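Long-range contact in mevalonate kinase (Staphylococcus aureus, PDB 2X7I), which probably transfers the terminal phosphate of ATP to mevalonate, an early step of the mevalonate route to isoprenoids, as a member of the GHMP kinase family: residues K125-E136 and D147-K155. Residues are numbered along the deposited sequence; the frame is centred on the assembly and turned at random.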
ATOM      1  N   LYS A 125      16.247  -5.123  11.036  1.00 60.11           N
ATOM      2  CA  LYS A 125      15.298  -4.135  10.528  1.00 58.57           C
ATOM      3  C   LYS A 125      15.967  -2.976   9.800  1.00 57.19           C
ATOM      4  O   LYS A 125      15.664  -2.725   8.637  1.00 55.74           O
ATOM      5  CB  LYS A 125      14.392  -3.600  11.641  1.00 59.13           C
ATOM      6  CG  LYS A 125      13.041  -4.312  11.700  1.00 61.33           C
ATOM      7  CD  LYS A 125      12.357  -4.142  13.055  1.00 65.25           C
ATOM      8  CE  LYS A 125      10.925  -4.662  13.019  1.00 66.50           C
ATOM      9  NZ  LYS A 125      10.840  -6.097  12.615  1.00 68.83           N
ATOM     10  N   GLU A 126      16.877  -2.272  10.464  1.00 57.94           N
ATOM     11  CA  GLU A 126      17.523  -1.115   9.835  1.00 57.16           C
ATOM     12  C   GLU A 126      18.283  -1.487   8.559  1.00 55.90           C
ATOM     13  O   GLU A 126      18.345  -0.693   7.639  1.00 54.94           O
ATOM     14  CB  GLU A 126      18.438  -0.359  10.805  1.00 59.07           C
ATOM     15  CG  GLU A 126      17.974   1.081  11.090  1.00 60.38           C
ATOM     16  CD  GLU A 126      18.015   1.990   9.853  1.00 60.84           C
ATOM     17  OE1 GLU A 126      18.947   1.872   9.026  1.00 61.78           O
ATOM     18  OE2 GLU A 126      17.112   2.836   9.717  1.00 60.56           O
ATOM     19  N   GLU A 127      18.833  -2.694   8.508  1.00 55.80           N
ATOM     20  CA  GLU A 127      19.501  -3.189   7.310  1.00 55.19           C
ATOM     21  C   GLU A 127      18.496  -3.374   6.160  1.00 52.68           C
ATOM     22  O   GLU A 127      18.748  -2.974   5.022  1.00 51.49           O
ATOM     23  CB  GLU A 127      20.219  -4.506   7.623  1.00 57.09           C
ATOM     24  CG  GLU A 127      21.303  -4.879   6.640  1.00 59.20           C
ATOM     25  CD  GLU A 127      22.251  -5.966   7.158  1.00 64.52           C
ATOM     26  OE1 GLU A 127      23.104  -6.423   6.343  1.00 66.20           O
ATOM     27  OE2 GLU A 127      22.143  -6.360   8.358  1.00 65.70           O
ATOM     28  N   LEU A 128      17.357  -3.976   6.481  1.00 51.24           N
ATOM     29  CA  LEU A 128      16.265  -4.137   5.535  1.00 49.32           C
ATOM     30  C   LEU A 128      15.782  -2.789   5.024  1.00 47.55           C
ATOM     31  O   LEU A 128      15.544  -2.632   3.832  1.00 46.50           O
ATOM     32  CB  LEU A 128      15.101  -4.894   6.201  1.00 49.23           C
ATOM     33  CG  LEU A 128      13.835  -5.140   5.384  1.00 47.82           C
ATOM     34  CD1 LEU A 128      14.185  -5.630   3.965  1.00 46.26           C
ATOM     35  CD2 LEU A 128      12.884  -6.130   6.124  1.00 45.28           C
ATOM     36  N   ILE A 129      15.632  -1.830   5.939  1.00 47.46           N
ATOM     37  CA  ILE A 129      15.205  -0.475   5.609  1.00 46.63           C
ATOM     38  C   ILE A 129      16.132   0.145   4.568  1.00 46.65           C
ATOM     39  O   ILE A 129      15.670   0.639   3.541  1.00 45.58           O
ATOM     40  CB  ILE A 129      15.196   0.459   6.860  1.00 47.47           C
ATOM     41  CG1 ILE A 129      14.101   0.046   7.855  1.00 48.08           C
ATOM     42  CG2 ILE A 129      14.992   1.910   6.440  1.00 46.31           C
ATOM     43  CD1 ILE A 129      12.707   0.193   7.310  1.00 47.16           C
ATOM     44  N   GLU A 130      17.435   0.101   4.845  1.00 47.31           N
ATOM     45  CA  GLU A 130      18.439   0.637   3.939  1.00 48.17           C
ATOM     46  C   GLU A 130      18.426  -0.068   2.578  1.00 47.91           C
ATOM     47  O   GLU A 130      18.405   0.588   1.544  1.00 48.16           O
ATOM     48  CB  GLU A 130      19.838   0.513   4.548  1.00 49.79           C
ATOM     49  CG  GLU A 130      20.024   1.256   5.881  1.00 51.88           C
ATOM     50  CD  GLU A 130      20.131   2.745   5.717  1.00 52.71           C
ATOM     51  OE1 GLU A 130      20.273   3.214   4.574  1.00 54.22           O
ATOM     52  OE2 GLU A 130      20.087   3.447   6.738  1.00 55.37           O
ATOM     53  N   LYS A 131      18.439  -1.396   2.584  1.00 48.12           N
ATOM     54  CA  LYS A 131      18.503  -2.165   1.346  1.00 48.32           C
ATOM     55  C   LYS A 131      17.214  -2.061   0.529  1.00 46.92           C
ATOM     56  O   LYS A 131      17.256  -2.020  -0.691  1.00 45.71           O
ATOM     57  CB  LYS A 131      18.817  -3.632   1.639  1.00 49.68           C
ATOM     58  CG  LYS A 131      20.258  -3.907   2.036  1.00 52.65           C
ATOM     59  CD  LYS A 131      21.154  -4.133   0.815  1.00 55.88           C
ATOM     60  CE  LYS A 131      22.432  -4.897   1.189  1.00 59.55           C
ATOM     61  NZ  LYS A 131      23.522  -4.761   0.164  1.00 61.69           N
ATOM     62  N   ALA A 132      16.071  -2.024   1.206  1.00 46.47           N
ATOM     63  CA  ALA A 132      14.794  -1.876   0.515  1.00 45.68           C
ATOM     64  C   ALA A 132      14.689  -0.486  -0.119  1.00 45.31           C
ATOM     65  O   ALA A 132      14.244  -0.361  -1.258  1.00 45.60           O
ATOM     66  CB  ALA A 132      13.621  -2.132   1.462  1.00 45.08           C
ATOM     67  N   ASN A 133      15.096   0.551   0.604  1.00 45.40           N
ATOM     68  CA  ASN A 133      15.048   1.907   0.053  1.00 45.75           C
ATOM     69  C   ASN A 133      15.967   2.010  -1.168  1.00 46.71           C
ATOM     70  O   ASN A 133      15.580   2.588  -2.177  1.00 46.27           O
ATOM     71  CB  ASN A 133      15.368   2.979   1.120  1.00 46.04           C
ATOM     72  CG  ASN A 133      14.164   3.281   2.045  1.00 45.67           C
ATOM     73  OD1 ASN A 133      14.269   3.228   3.272  1.00 46.42           O
ATOM     74  ND2 ASN A 133      13.027   3.605   1.447  1.00 44.68           N
ATOM     75  N   TRP A 134      17.144   1.383  -1.098  1.00 48.09           N
ATOM     76  CA  TRP A 134      18.066   1.351  -2.237  1.00 49.48           C
ATOM     77  C   TRP A 134      17.499   0.581  -3.434  1.00 48.56           C
ATOM     78  O   TRP A 134      17.678   0.993  -4.589  1.00 48.94           O
ATOM     79  CB  TRP A 134      19.440   0.773  -1.846  1.00 51.04           C
ATOM     80  CG  TRP A 134      20.127   1.472  -0.670  1.00 55.25           C
ATOM     81  CD1 TRP A 134      19.735   2.634  -0.036  1.00 56.69           C
ATOM     82  CD2 TRP A 134      21.327   1.045  -0.003  1.00 58.07           C
ATOM     83  NE1 TRP A 134      20.604   2.929   0.988  1.00 57.73           N
ATOM     84  CE2 TRP A 134      21.592   1.976   1.024  1.00 59.00           C
ATOM     85  CE3 TRP A 134      22.192  -0.045  -0.168  1.00 60.48           C
ATOM     86  CZ2 TRP A 134      22.695   1.856   1.878  1.00 61.08           C
ATOM     87  CZ3 TRP A 134      23.291  -0.160   0.680  1.00 62.45           C
ATOM     88  CH2 TRP A 134      23.528   0.786   1.693  1.00 62.27           C
ATOM     89  N   ALA A 135      16.803  -0.522  -3.162  1.00 47.74           N
ATOM     90  CA  ALA A 135      16.211  -1.352  -4.229  1.00 47.48           C
ATOM     91  C   ALA A 135      15.067  -0.625  -4.945  1.00 46.53           C
ATOM     92  O   ALA A 135      14.949  -0.695  -6.166  1.00 46.35           O
ATOM     93  CB  ALA A 135      15.737  -2.700  -3.681  1.00 46.89           C
ATOM     94  N   GLU A 136      14.240   0.069  -4.176  1.00 46.05           N
ATOM     95  CA  GLU A 136      13.195   0.933  -4.726  1.00 46.39           C
ATOM     96  C   GLU A 136      13.769   1.991  -5.677  1.00 47.31           C
ATOM     97  O   GLU A 136      13.264   2.176  -6.780  1.00 47.16           O
ATOM     98  CB  GLU A 136      12.438   1.618  -3.603  1.00 46.02           C
ATOM     99  CG  GLU A 136      11.625   0.661  -2.748  1.00 46.55           C
ATOM    100  CD  GLU A 136      11.343   1.219  -1.374  1.00 47.28           C
ATOM    101  OE1 GLU A 136      11.218   2.450  -1.248  1.00 48.67           O
ATOM    102  OE2 GLU A 136      11.239   0.425  -0.422  1.00 48.66           O
ATOM    103  N   ASP A 147       6.639   4.471   3.258  1.00 44.38           N
ATOM    104  CA  ASP A 147       6.127   3.153   2.867  1.00 44.42           C
ATOM    105  C   ASP A 147       7.029   2.058   3.440  1.00 44.03           C
ATOM    106  O   ASP A 147       6.549   1.128   4.065  1.00 44.47           O
ATOM    107  CB  ASP A 147       6.062   2.989   1.342  1.00 44.95           C
ATOM    108  CG  ASP A 147       5.081   3.957   0.655  1.00 47.52           C
ATOM    109  OD1 ASP A 147       4.549   4.887   1.308  1.00 51.70           O
ATOM    110  OD2 ASP A 147       4.856   3.779  -0.573  1.00 49.46           O
ATOM    111  N   THR A 148       8.335   2.189   3.254  1.00 43.49           N
ATOM    112  CA  THR A 148       9.265   1.174   3.723  1.00 43.94           C
ATOM    113  C   THR A 148       9.248   1.030   5.257  1.00 44.62           C
ATOM    114  O   THR A 148       9.246  -0.080   5.782  1.00 44.52           O
ATOM    115  CB  THR A 148      10.707   1.451   3.247  1.00 44.00           C
ATOM    116  OG1 THR A 148      10.718   1.626   1.825  1.00 43.48           O
ATOM    117  CG2 THR A 148      11.629   0.294   3.624  1.00 43.78           C
ATOM    118  N   GLN A 149       9.238   2.148   5.966  1.00 45.08           N
ATOM    119  CA  GLN A 149       9.217   2.109   7.423  1.00 46.62           C
ATOM    120  C   GLN A 149       7.897   1.531   7.955  1.00 46.60           C
ATOM    121  O   GLN A 149       7.904   0.719   8.872  1.00 47.87           O
ATOM    122  CB  GLN A 149       9.493   3.501   8.007  1.00 47.10           C
ATOM    123  CG  GLN A 149       9.348   3.604   9.530  1.00 49.11           C
ATOM    124  CD  GLN A 149      10.274   2.675  10.308  1.00 52.32           C
ATOM    125  OE1 GLN A 149      11.200   2.091   9.747  1.00 54.27           O
ATOM    126  NE2 GLN A 149      10.031   2.551  11.621  1.00 54.68           N
ATOM    127  N   THR A 150       6.770   1.926   7.371  1.00 45.91           N
ATOM    128  CA  THR A 150       5.472   1.384   7.790  1.00 45.67           C
ATOM    129  C   THR A 150       5.428  -0.123   7.562  1.00 45.84           C
ATOM    130  O   THR A 150       5.039  -0.875   8.449  1.00 47.07           O
ATOM    131  CB  THR A 150       4.307   2.050   7.028  1.00 45.29           C
ATOM    132  OG1 THR A 150       4.369   3.474   7.201  1.00 44.84           O
ATOM    133  CG2 THR A 150       2.970   1.530   7.525  1.00 44.50           C
ATOM    134  N   ILE A 151       5.850  -0.554   6.380  1.00 45.01           N
ATOM    135  CA  ILE A 151       5.865  -1.969   6.020  1.00 45.41           C
ATOM    136  C   ILE A 151       6.799  -2.807   6.908  1.00 46.34           C
ATOM    137  O   ILE A 151       6.370  -3.803   7.480  1.00 48.05           O
ATOM    138  CB  ILE A 151       6.246  -2.166   4.533  1.00 44.81           C
ATOM    139  CG1 ILE A 151       5.107  -1.691   3.629  1.00 44.01           C
ATOM    140  CG2 ILE A 151       6.518  -3.631   4.223  1.00 45.12           C
ATOM    141  CD1 ILE A 151       5.509  -1.615   2.184  1.00 44.48           C
ATOM    142  N   VAL A 152       8.056  -2.395   7.030  1.00 45.99           N
ATOM    143  CA  VAL A 152       9.051  -3.139   7.805  1.00 46.94           C
ATOM    144  C   VAL A 152       8.705  -3.221   9.292  1.00 48.01           C
ATOM    145  O   VAL A 152       8.683  -4.312   9.867  1.00 49.01           O
ATOM    146  CB  VAL A 152      10.458  -2.542   7.633  1.00 46.65           C
ATOM    147  CG1 VAL A 152      11.432  -3.182   8.602  1.00 47.71           C
ATOM    148  CG2 VAL A 152      10.922  -2.752   6.212  1.00 46.13           C
ATOM    149  N   SER A 153       8.415  -2.075   9.899  1.00 47.84           N
ATOM    150  CA  SER A 153       8.023  -2.018  11.315  1.00 49.14           C
ATOM    151  C   SER A 153       6.693  -2.714  11.615  1.00 49.61           C
ATOM    152  O   SER A 153       6.469  -3.165  12.726  1.00 51.35           O
ATOM    153  CB  SER A 153       7.927  -0.565  11.785  1.00 48.78           C
ATOM    154  OG  SER A 153       6.849   0.122  11.142  1.00 48.24           O
ATOM    155  N   GLY A 154       5.801  -2.783  10.634  1.00 49.10           N
ATOM    156  CA  GLY A 154       4.443  -3.284  10.868  1.00 49.87           C
ATOM    157  C   GLY A 154       3.623  -2.363  11.770  1.00 50.22           C
ATOM    158  O   GLY A 154       2.654  -2.797  12.408  1.00 51.37           O
ATOM    159  N   LYS A 155       4.016  -1.093  11.824  1.00 49.71           N
ATOM    160  CA  LYS A 155       3.357  -0.107  12.676  1.00 49.91           C
ATOM    161  C   LYS A 155       2.939   1.127  11.869  1.00 48.55           C
ATOM    162  O   LYS A 155       3.507   1.392  10.795  1.00 47.17           O
ATOM    163  CB  LYS A 155       4.300   0.291  13.798  1.00 51.06           C
ATOM    164  CG  LYS A 155       4.556  -0.828  14.800  1.00 53.44           C
ATOM    165  CD  LYS A 155       5.861  -0.603  15.559  1.00 55.38           C
ATOM    166  CE  LYS A 155       6.023  -1.594  16.709  1.00 58.32           C
ATOM    167  NZ  LYS A 155       5.721  -2.988  16.268  1.00 59.84           N
TER
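Thr-148 and Val-152, one helical turn apart, meet the side of helix 125-136 in an alpha-alpha hairpin of the GHMP kinase N-terminal domain. The short loop between the two helices sends the second back along the first, with their N-to-C directions 140° apart. Thr-148 is a knob in the hole formed by Ile-129, Ala-132, Asn-133 and Glu-136, and it has two different ends. Its methyl CG2 lies anti to the backbone N and lands on Ala-132 CB at 3.8 Å. OG1, the branch beside the backbone N (chi1 -53°), points toward Glu-136. That side chain comes from the opposite direction, extended beyond CG, and puts Glu-136 OE2 2.6 Å from Thr-148 OG1. Glu-136 OE2 and the backbone O of Ser-144, in the connecting loop, are both within reach of the one hydroxyl proton. The N-H of Ser-144 binds Glu-136 OE1, which ties the loop to the first helix. One turn along helix 147-153, at Val-152, the packing is mainly between aliphatic carbons. A bend at chi2 (-64°) turns the end of Ile-129 across the interface, bringing CD1 to Val-152 CB at 3.6 Å. The same methyl also reaches Gln-149 OE1, 3.4 Å from CD1. Val-152 spreads its two methyls: CG1 meets Lys-125 CG at 3.7 Å, and CG2 lies 3.9 Å from Leu-128 CD2. Leu-128 also packs on Val-112 and Arg-113 of helix 103-119, joining the hairpin to that helix. Near the end of segment 147-155, Ser-153 OG donates to Gln-149 O at 2.6 Å and accepts from Lys-155 N, making an ST turn around Gly-154.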